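Long-range contact in glycoside Hydrolase (Bacteroides uniformis, PDB 5T99), which is a family 2 glycoside hydrolase that probably removes terminal galactose units from agarose-derived sugars during their breakdown by a gut bacterium: residues N178-T190 against V200-F212. Residues are numbered along the deposited sequence; the frame is centred on the assembly and turned at random.
Sequences NKVYIPEHGVYVT and VVQIETTVKNATF. With EDO (1,2-ethanediol), chain K; EDO (1,2-ethanediol), chain J.
A chi1 of 68° holds Tyr181 CG between the backbone N and the carbonyl carbon, which lays the ring beside Lys208, whose CG, anti to N, runs on along it. Lys208 CB sits over one face, 4.2 Å from the Tyr181 ring centroid and 22° off the normal, a CH-pi contact. Alongside it the backbones pair antiparallel, Lys208 N giving Tyr181 O a nearly straight bond (2.7 Å, 173°). A type II turn from Pro183 to Gly186 interrupts the first strand; pairing resumes where Thr206 N meets Gly186 O at 2.8 Å, and runs on to Thr190 and Gln202. Across the other face, Val187 CG1 touches Ile203 CG2 at 3.8 Å and Val189 CG1 meets Val201 CG1. Asn209 OD1 closes an Asx turn, taking both Thr211 OG1 (2.8 Å) and Thr211 N; a leucine at Asn209 would probably leave both donors without their shared acceptor, and Gly213 O and Val240 O without the ND2 donor. The hairpin of strands 180-194 and 198-209 continues antiparallel into strand 245-255. Phe217 and His221 of strand 215-224 and Tyr284 of strand 279-288 lie against the face of Val180, Val187 and Ile203, consistent with a family 2 beta-sandwich, while Tyr188 OH hydrogen-bonds Asp442, just after helix 427-441.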
ATOM      1  N   ASN A 178      22.873  20.091 -14.868  1.00 24.09           N
ATOM      2  CA  ASN A 178      24.151  20.787 -15.043  1.00 23.65           C
ATOM      3  C   ASN A 178      25.144  20.196 -14.054  1.00 23.61           C
ATOM      4  O   ASN A 178      24.763  19.413 -13.188  1.00 23.91           O
ATOM      5  CB  ASN A 178      24.001  22.294 -14.821  1.00 23.08           C
ATOM      6  CG  ASN A 178      23.055  22.932 -15.819  1.00 22.77           C
ATOM      7  OD1 ASN A 178      23.283  22.867 -17.027  1.00 22.28           O
ATOM      8  ND2 ASN A 178      21.974  23.520 -15.331  1.00 22.39           N
ATOM      9  N   LYS A 179      26.414  20.568 -14.180  1.00 23.73           N
ATOM     10  CA  LYS A 179      27.472  19.928 -13.395  1.00 23.84           C
ATOM     11  C   LYS A 179      27.565  20.361 -11.909  1.00 23.49           C
ATOM     12  O   LYS A 179      28.360  19.778 -11.143  1.00 22.90           O
ATOM     13  CB  LYS A 179      28.809  20.084 -14.108  1.00 25.07           C
ATOM     14  CG  LYS A 179      28.863  19.276 -15.394  1.00 26.66           C
ATOM     15  CD  LYS A 179      30.205  19.409 -16.090  1.00 27.73           C
ATOM     16  CE  LYS A 179      30.188  18.729 -17.452  1.00 28.60           C
ATOM     17  NZ  LYS A 179      31.564  18.427 -17.934  1.00 29.05           N
ATOM     18  N   VAL A 180      26.770  21.360 -11.508  1.00 21.67           N
ATOM     19  CA  VAL A 180      26.519  21.646 -10.101  1.00 20.67           C
ATOM     20  C   VAL A 180      25.044  21.367  -9.819  1.00 19.67           C
ATOM     21  O   VAL A 180      24.160  22.041 -10.352  1.00 18.57           O
ATOM     22  CB  VAL A 180      26.871  23.101  -9.734  1.00 21.08           C
ATOM     23  CG1 VAL A 180      26.779  23.310  -8.228  1.00 20.89           C
ATOM     24  CG2 VAL A 180      28.272  23.456 -10.228  1.00 21.53           C
ATOM     25  N   TYR A 181      24.780  20.378  -8.973  1.00 19.25           N
ATOM     26  CA  TYR A 181      23.408  19.900  -8.766  1.00 19.26           C
ATOM     27  C   TYR A 181      23.232  19.108  -7.474  1.00 18.68           C
ATOM     28  O   TYR A 181      24.203  18.626  -6.864  1.00 17.97           O
ATOM     29  CB  TYR A 181      22.974  18.996  -9.935  1.00 19.61           C
ATOM     30  CG  TYR A 181      23.747  17.686  -9.973  1.00 20.36           C
ATOM     31  CD1 TYR A 181      23.180  16.496  -9.519  1.00 20.49           C
ATOM     32  CD2 TYR A 181      25.067  17.650 -10.424  1.00 20.89           C
ATOM     33  CE1 TYR A 181      23.896  15.309  -9.536  1.00 20.71           C
ATOM     34  CE2 TYR A 181      25.799  16.465 -10.435  1.00 20.76           C
ATOM     35  CZ  TYR A 181      25.213  15.300  -9.997  1.00 20.82           C
ATOM     36  OH  TYR A 181      25.953  14.140 -10.018  1.00 20.65           O
ATOM     37  N   ILE A 182      21.962  18.942  -7.118  1.00 18.25           N
ATOM     38  CA  ILE A 182      21.537  18.117  -5.988  1.00 18.29           C
ATOM     39  C   ILE A 182      21.396  16.653  -6.453  1.00 18.53           C
ATOM     40  O   ILE A 182      20.545  16.372  -7.291  1.00 18.12           O
ATOM     41  CB  ILE A 182      20.201  18.657  -5.415  1.00 17.63           C
ATOM     42  CG1 ILE A 182      20.416  20.064  -4.837  1.00 17.39           C
ATOM     43  CG2 ILE A 182      19.632  17.730  -4.353  1.00 17.26           C
ATOM     44  CD1 ILE A 182      19.143  20.872  -4.718  1.00 17.57           C
ATOM     45  N   PRO A 183      22.222  15.720  -5.910  1.00 19.19           N
ATOM     46  CA  PRO A 183      22.147  14.291  -6.278  1.00 20.24           C
ATOM     47  C   PRO A 183      20.948  13.617  -5.646  1.00 21.59           C
ATOM     48  O   PRO A 183      20.169  14.297  -4.965  1.00 21.72           O
ATOM     49  CB  PRO A 183      23.447  13.717  -5.730  1.00 19.98           C
ATOM     50  CG  PRO A 183      23.735  14.569  -4.539  1.00 19.89           C
ATOM     51  CD  PRO A 183      23.225  15.946  -4.855  1.00 19.36           C
ATOM     52  N   GLU A 184      20.773  12.310  -5.863  1.00 23.44           N
ATOM     53  CA  GLU A 184      19.501  11.682  -5.473  1.00 25.64           C
ATOM     54  C   GLU A 184      19.323  11.692  -3.964  1.00 23.94           C
ATOM     55  O   GLU A 184      20.291  11.588  -3.222  1.00 22.82           O
ATOM     56  CB  GLU A 184      19.286  10.275  -6.057  1.00 27.40           C
ATOM     57  CG  GLU A 184      20.297   9.212  -5.666  1.00 29.99           C
ATOM     58  CD  GLU A 184      19.774   7.778  -5.833  1.00 32.53           C
ATOM     59  OE1 GLU A 184      18.617   7.552  -6.305  1.00 33.91           O
ATOM     60  OE2 GLU A 184      20.544   6.865  -5.486  1.00 33.77           O
ATOM     61  N   HIS A 185      18.076  11.862  -3.542  1.00 23.34           N
ATOM     62  CA  HIS A 185      17.726  11.994  -2.129  1.00 23.30           C
ATOM     63  C   HIS A 185      18.524  13.090  -1.424  1.00 21.19           C
ATOM     64  O   HIS A 185      18.851  12.968  -0.253  1.00 20.68           O
ATOM     65  CB  HIS A 185      17.905  10.647  -1.430  1.00 24.35           C
ATOM     66  CG  HIS A 185      17.329   9.503  -2.204  1.00 26.27           C
ATOM     67  ND1 HIS A 185      17.959   8.279  -2.311  1.00 26.45           N
ATOM     68  CD2 HIS A 185      16.192   9.410  -2.937  1.00 26.34           C
ATOM     69  CE1 HIS A 185      17.215   7.474  -3.049  1.00 27.24           C
ATOM     70  NE2 HIS A 185      16.146   8.139  -3.449  1.00 26.62           N
ATOM     71  N   GLY A 186      18.788  14.177  -2.142  1.00 19.74           N
ATOM     72  CA  GLY A 186      19.736  15.192  -1.702  1.00 19.14           C
ATOM     73  C   GLY A 186      19.222  16.320  -0.820  1.00 18.28           C
ATOM     74  O   GLY A 186      19.996  17.227  -0.495  1.00 18.01           O
ATOM     75  N   VAL A 187      17.936  16.284  -0.453  1.00 17.88           N
ATOM     76  CA  VAL A 187      17.364  17.223   0.523  1.00 17.58           C
ATOM     77  C   VAL A 187      16.653  16.452   1.636  1.00 17.29           C
ATOM     78  O   VAL A 187      15.890  15.529   1.376  1.00 17.74           O
ATOM     79  CB  VAL A 187      16.376  18.209  -0.128  1.00 17.70           C
ATOM     80  CG1 VAL A 187      15.744  19.118   0.923  1.00 17.80           C
ATOM     81  CG2 VAL A 187      17.071  19.031  -1.202  1.00 17.64           C
ATOM     82  N   TYR A 188      16.906  16.861   2.872  1.00 16.60           N
ATOM     83  CA  TYR A 188      16.376  16.211   4.053  1.00 15.96           C
ATOM     84  C   TYR A 188      15.705  17.293   4.916  1.00 16.05           C
ATOM     85  O   TYR A 188      16.389  18.146   5.471  1.00 16.53           O
ATOM     86  CB  TYR A 188      17.542  15.502   4.770  1.00 15.40           C
ATOM     87  CG  TYR A 188      17.262  14.876   6.117  1.00 15.02           C
ATOM     88  CD1 TYR A 188      15.997  14.374   6.466  1.00 14.76           C
ATOM     89  CD2 TYR A 188      18.298  14.744   7.053  1.00 15.17           C
ATOM     90  CE1 TYR A 188      15.784  13.774   7.708  1.00 14.65           C
ATOM     91  CE2 TYR A 188      18.093  14.145   8.287  1.00 14.89           C
ATOM     92  CZ  TYR A 188      16.840  13.663   8.617  1.00 14.80           C
ATOM     93  OH  TYR A 188      16.667  13.093   9.869  1.00 14.74           O
ATOM     94  N   VAL A 189      14.369  17.246   5.000  1.00 15.94           N
ATOM     95  CA  VAL A 189      13.544  18.265   5.648  1.00 15.52           C
ATOM     96  C   VAL A 189      12.999  17.735   6.971  1.00 15.36           C
ATOM     97  O   VAL A 189      12.311  16.708   6.979  1.00 16.33           O
ATOM     98  CB  VAL A 189      12.341  18.627   4.750  1.00 15.75           C
ATOM     99  CG1 VAL A 189      11.473  19.717   5.395  1.00 15.62           C
ATOM    100  CG2 VAL A 189      12.813  19.045   3.359  1.00 15.90           C
ATOM    101  N   THR A 190      13.289  18.431   8.071  1.00 14.78           N
ATOM    102  CA  THR A 190      12.779  18.081   9.403  1.00 14.44           C
ATOM    103  C   THR A 190      12.089  19.288  10.034  1.00 14.16           C
ATOM    104  O   THR A 190      12.201  20.405   9.518  1.00 13.84           O
ATOM    105  CB  THR A 190      13.908  17.570  10.320  1.00 15.01           C
ATOM    106  OG1 THR A 190      14.992  18.527  10.383  1.00 14.76           O
ATOM    107  CG2 THR A 190      14.429  16.215   9.800  1.00 15.16           C
ATOM    108  N   VAL A 200       9.381  25.321  13.071  1.00 15.69           N
ATOM    109  CA  VAL A 200      10.693  25.568  12.497  1.00 15.25           C
ATOM    110  C   VAL A 200      10.951  24.442  11.520  1.00 15.21           C
ATOM    111  O   VAL A 200      10.822  23.273  11.883  1.00 14.87           O
ATOM    112  CB  VAL A 200      11.790  25.594  13.577  1.00 15.37           C
ATOM    113  CG1 VAL A 200      13.171  25.787  12.951  1.00 15.56           C
ATOM    114  CG2 VAL A 200      11.511  26.698  14.577  1.00 15.33           C
ATOM    115  N   VAL A 201      11.277  24.807  10.277  1.00 15.02           N
ATOM    116  CA  VAL A 201      11.589  23.858   9.214  1.00 14.68           C
ATOM    117  C   VAL A 201      13.094  23.884   9.005  1.00 14.80           C
ATOM    118  O   VAL A 201      13.645  24.907   8.622  1.00 14.99           O
ATOM    119  CB  VAL A 201      10.894  24.246   7.903  1.00 14.86           C
ATOM    120  CG1 VAL A 201      11.321  23.319   6.774  1.00 15.17           C
ATOM    121  CG2 VAL A 201       9.374  24.229   8.071  1.00 14.76           C
ATOM    122  N   GLN A 202      13.744  22.757   9.268  1.00 14.73           N
ATOM    123  CA  GLN A 202      15.182  22.616   9.139  1.00 14.55           C
ATOM    124  C   GLN A 202      15.441  21.830   7.863  1.00 14.50           C
ATOM    125  O   GLN A 202      14.770  20.833   7.604  1.00 14.50           O
ATOM    126  CB  GLN A 202      15.741  21.884  10.375  1.00 14.62           C
ATOM    127  CG  GLN A 202      17.235  21.569  10.335  1.00 14.41           C
ATOM    128  CD  GLN A 202      17.706  20.790  11.552  1.00 14.50           C
ATOM    129  OE1 GLN A 202      18.172  19.648  11.447  1.00 14.89           O
ATOM    130  NE2 GLN A 202      17.599  21.399  12.704  1.00 14.27           N
ATOM    131  N   ILE A 203      16.405  22.284   7.064  1.00 14.39           N
ATOM    132  CA  ILE A 203      16.650  21.715   5.727  1.00 14.08           C
ATOM    133  C   ILE A 203      18.135  21.478   5.501  1.00 14.19           C
ATOM    134  O   ILE A 203      18.934  22.415   5.582  1.00 14.29           O
ATOM    135  CB  ILE A 203      16.116  22.628   4.606  1.00 13.94           C
ATOM    136  CG1 ILE A 203      14.606  22.879   4.784  1.00 14.21           C
ATOM    137  CG2 ILE A 203      16.403  22.010   3.234  1.00 13.95           C
ATOM    138  CD1 ILE A 203      14.064  24.009   3.932  1.00 14.52           C
ATOM    139  N   GLU A 204      18.487  20.224   5.217  1.00 14.79           N
ATOM    140  CA  GLU A 204      19.839  19.854   4.827  1.00 15.79           C
ATOM    141  C   GLU A 204      19.902  19.694   3.320  1.00 15.81           C
ATOM    142  O   GLU A 204      19.174  18.883   2.766  1.00 15.77           O
ATOM    143  CB  GLU A 204      20.279  18.544   5.482  1.00 15.98           C
ATOM    144  CG  GLU A 204      21.757  18.227   5.265  1.00 16.05           C
ATOM    145  CD  GLU A 204      22.083  16.786   5.584  1.00 15.92           C
ATOM    146  OE1 GLU A 204      22.597  16.535   6.684  1.00 16.05           O
ATOM    147  OE2 GLU A 204      21.800  15.915   4.744  1.00 15.58           O
ATOM    148  N   THR A 205      20.789  20.452   2.680  1.00 16.22           N
ATOM    149  CA  THR A 205      20.976  20.396   1.234  1.00 16.70           C
ATOM    150  C   THR A 205      22.324  19.728   0.929  1.00 16.90           C
ATOM    151  O   THR A 205      23.337  20.082   1.519  1.00 16.66           O
ATOM    152  CB  THR A 205      20.943  21.811   0.610  1.00 16.50           C
ATOM    153  OG1 THR A 205      19.819  22.530   1.119  1.00 16.85           O
ATOM    154  CG2 THR A 205      20.843  21.758  -0.905  1.00 16.47           C
ATOM    155  N   THR A 206      22.307  18.775  -0.002  1.00 17.24           N
ATOM    156  CA  THR A 206      23.507  18.131  -0.527  1.00 17.62           C
ATOM    157  C   THR A 206      23.719  18.646  -1.946  1.00 17.74           C
ATOM    158  O   THR A 206      22.793  18.641  -2.764  1.00 17.06           O
ATOM    159  CB  THR A 206      23.347  16.586  -0.555  1.00 17.74           C
ATOM    160  OG1 THR A 206      23.030  16.099   0.756  1.00 17.59           O
ATOM    161  CG2 THR A 206      24.625  15.900  -1.046  1.00 17.89           C
ATOM    162  N   VAL A 207      24.935  19.084  -2.240  1.00 19.06           N
ATOM    163  CA  VAL A 207      25.269  19.588  -3.575  1.00 20.46           C
ATOM    164  C   VAL A 207      26.520  18.886  -4.078  1.00 22.27           C
ATOM    165  O   VAL A 207      27.507  18.764  -3.342  1.00 22.53           O
ATOM    166  CB  VAL A 207      25.487  21.121  -3.583  1.00 19.77           C
ATOM    167  CG1 VAL A 207      25.831  21.605  -4.988  1.00 19.63           C
ATOM    168  CG2 VAL A 207      24.254  21.841  -3.051  1.00 19.63           C
ATOM    169  N   LYS A 208      26.455  18.426  -5.326  1.00 24.81           N
ATOM    170  CA  LYS A 208      27.569  17.773  -6.001  1.00 27.67           C
ATOM    171  C   LYS A 208      28.187  18.759  -6.994  1.00 27.33           C
ATOM    172  O   LYS A 208      27.468  19.412  -7.758  1.00 25.67           O
ATOM    173  CB  LYS A 208      27.070  16.525  -6.734  1.00 31.25           C
ATOM    174  CG  LYS A 208      28.153  15.650  -7.360  1.00 35.06           C
ATOM    175  CD  LYS A 208      28.940  14.887  -6.299  1.00 39.29           C
ATOM    176  CE  LYS A 208      29.973  13.950  -6.911  1.00 41.54           C
ATOM    177  NZ  LYS A 208      31.033  14.718  -7.630  1.00 43.60           N
ATOM    178  N   ASN A 209      29.517  18.853  -6.970  1.00 28.06           N
ATOM    179  CA  ASN A 209      30.284  19.701  -7.890  1.00 28.34           C
ATOM    180  C   ASN A 209      31.046  18.808  -8.877  1.00 30.00           C
ATOM    181  O   ASN A 209      32.156  18.354  -8.594  1.00 30.49           O
ATOM    182  CB  ASN A 209      31.262  20.594  -7.109  1.00 27.22           C
ATOM    183  CG  ASN A 209      32.031  21.559  -8.004  1.00 26.23           C
ATOM    184  OD1 ASN A 209      31.870  21.561  -9.224  1.00 24.59           O
ATOM    185  ND2 ASN A 209      32.869  22.394  -7.390  1.00 25.51           N
ATOM    186  N   ALA A 210      30.436  18.578 -10.038  1.00 31.00           N
ATOM    187  CA  ALA A 210      31.053  17.787 -11.106  1.00 31.03           C
ATOM    188  C   ALA A 210      31.913  18.623 -12.069  1.00 31.20           C
ATOM    189  O   ALA A 210      32.330  18.090 -13.088  1.00 31.33           O
ATOM    190  CB  ALA A 210      29.979  17.017 -11.883  1.00 30.62           C
ATOM    191  N   THR A 211      32.170  19.910 -11.774  1.00 31.22           N
ATOM    192  CA  THR A 211      33.116  20.712 -12.580  1.00 32.12           C
ATOM    193  C   THR A 211      34.558  20.382 -12.171  1.00 34.94           C
ATOM    194  O   THR A 211      34.779  19.583 -11.250  1.00 36.45           O
ATOM    195  CB  THR A 211      32.895  22.253 -12.474  1.00 31.18           C
ATOM    196  OG1 THR A 211      33.404  22.762 -11.230  1.00 30.11           O
ATOM    197  CG2 THR A 211      31.423  22.635 -12.642  1.00 31.07           C
ATOM    198  N   PHE A 212      35.529  21.004 -12.852  1.00 37.93           N
ATOM    199  CA  PHE A 212      36.950  20.905 -12.469  1.00 40.29           C
ATOM    200  C   PHE A 212      37.416  22.113 -11.642  1.00 39.28           C
ATOM    201  O   PHE A 212      38.619  22.312 -11.460  1.00 41.44           O
ATOM    202  CB  PHE A 212      37.845  20.684 -13.711  1.00 42.22           C
ATOM    203  CG  PHE A 212      37.691  19.317 -14.339  1.00 44.72           C
ATOM    204  CD1 PHE A 212      38.094  18.165 -13.648  1.00 47.47           C
ATOM    205  CD2 PHE A 212      37.149  19.168 -15.616  1.00 45.19           C
ATOM    206  CE1 PHE A 212      37.949  16.899 -14.216  1.00 47.61           C
ATOM    207  CE2 PHE A 212      37.006  17.907 -16.188  1.00 46.29           C
ATOM    208  CZ  PHE A 212      37.405  16.771 -15.488  1.00 47.07           C
TER
HETATM  209  C1  EDO K 909      23.087  13.465   6.712  1.00 38.88           C
HETATM  210  O1  EDO K 909      24.006  14.254   7.482  1.00 36.72           O
HETATM  211  C2  EDO K 909      22.564  12.261   7.486  1.00 39.10           C
HETATM  212  O2  EDO K 909      22.592  11.082   6.670  1.00 38.93           O
HETATM  213  C1  EDO J 908       9.426  15.188   8.084  1.00 24.28           C
HETATM  214  O1  EDO J 908      10.751  14.737   7.704  1.00 24.12           O
HETATM  215  C2  EDO J 908       8.919  16.348   7.218  1.00 23.70           C
HETATM  216  O2  EDO J 908       7.746  16.001   6.452  1.00 22.22           O
HETATM  217  O   HOH W   1      16.669  18.591   8.316  1.00  6.50           O
HETATM  218  O   HOH W   2      15.672  17.723  12.887  1.00 23.41           O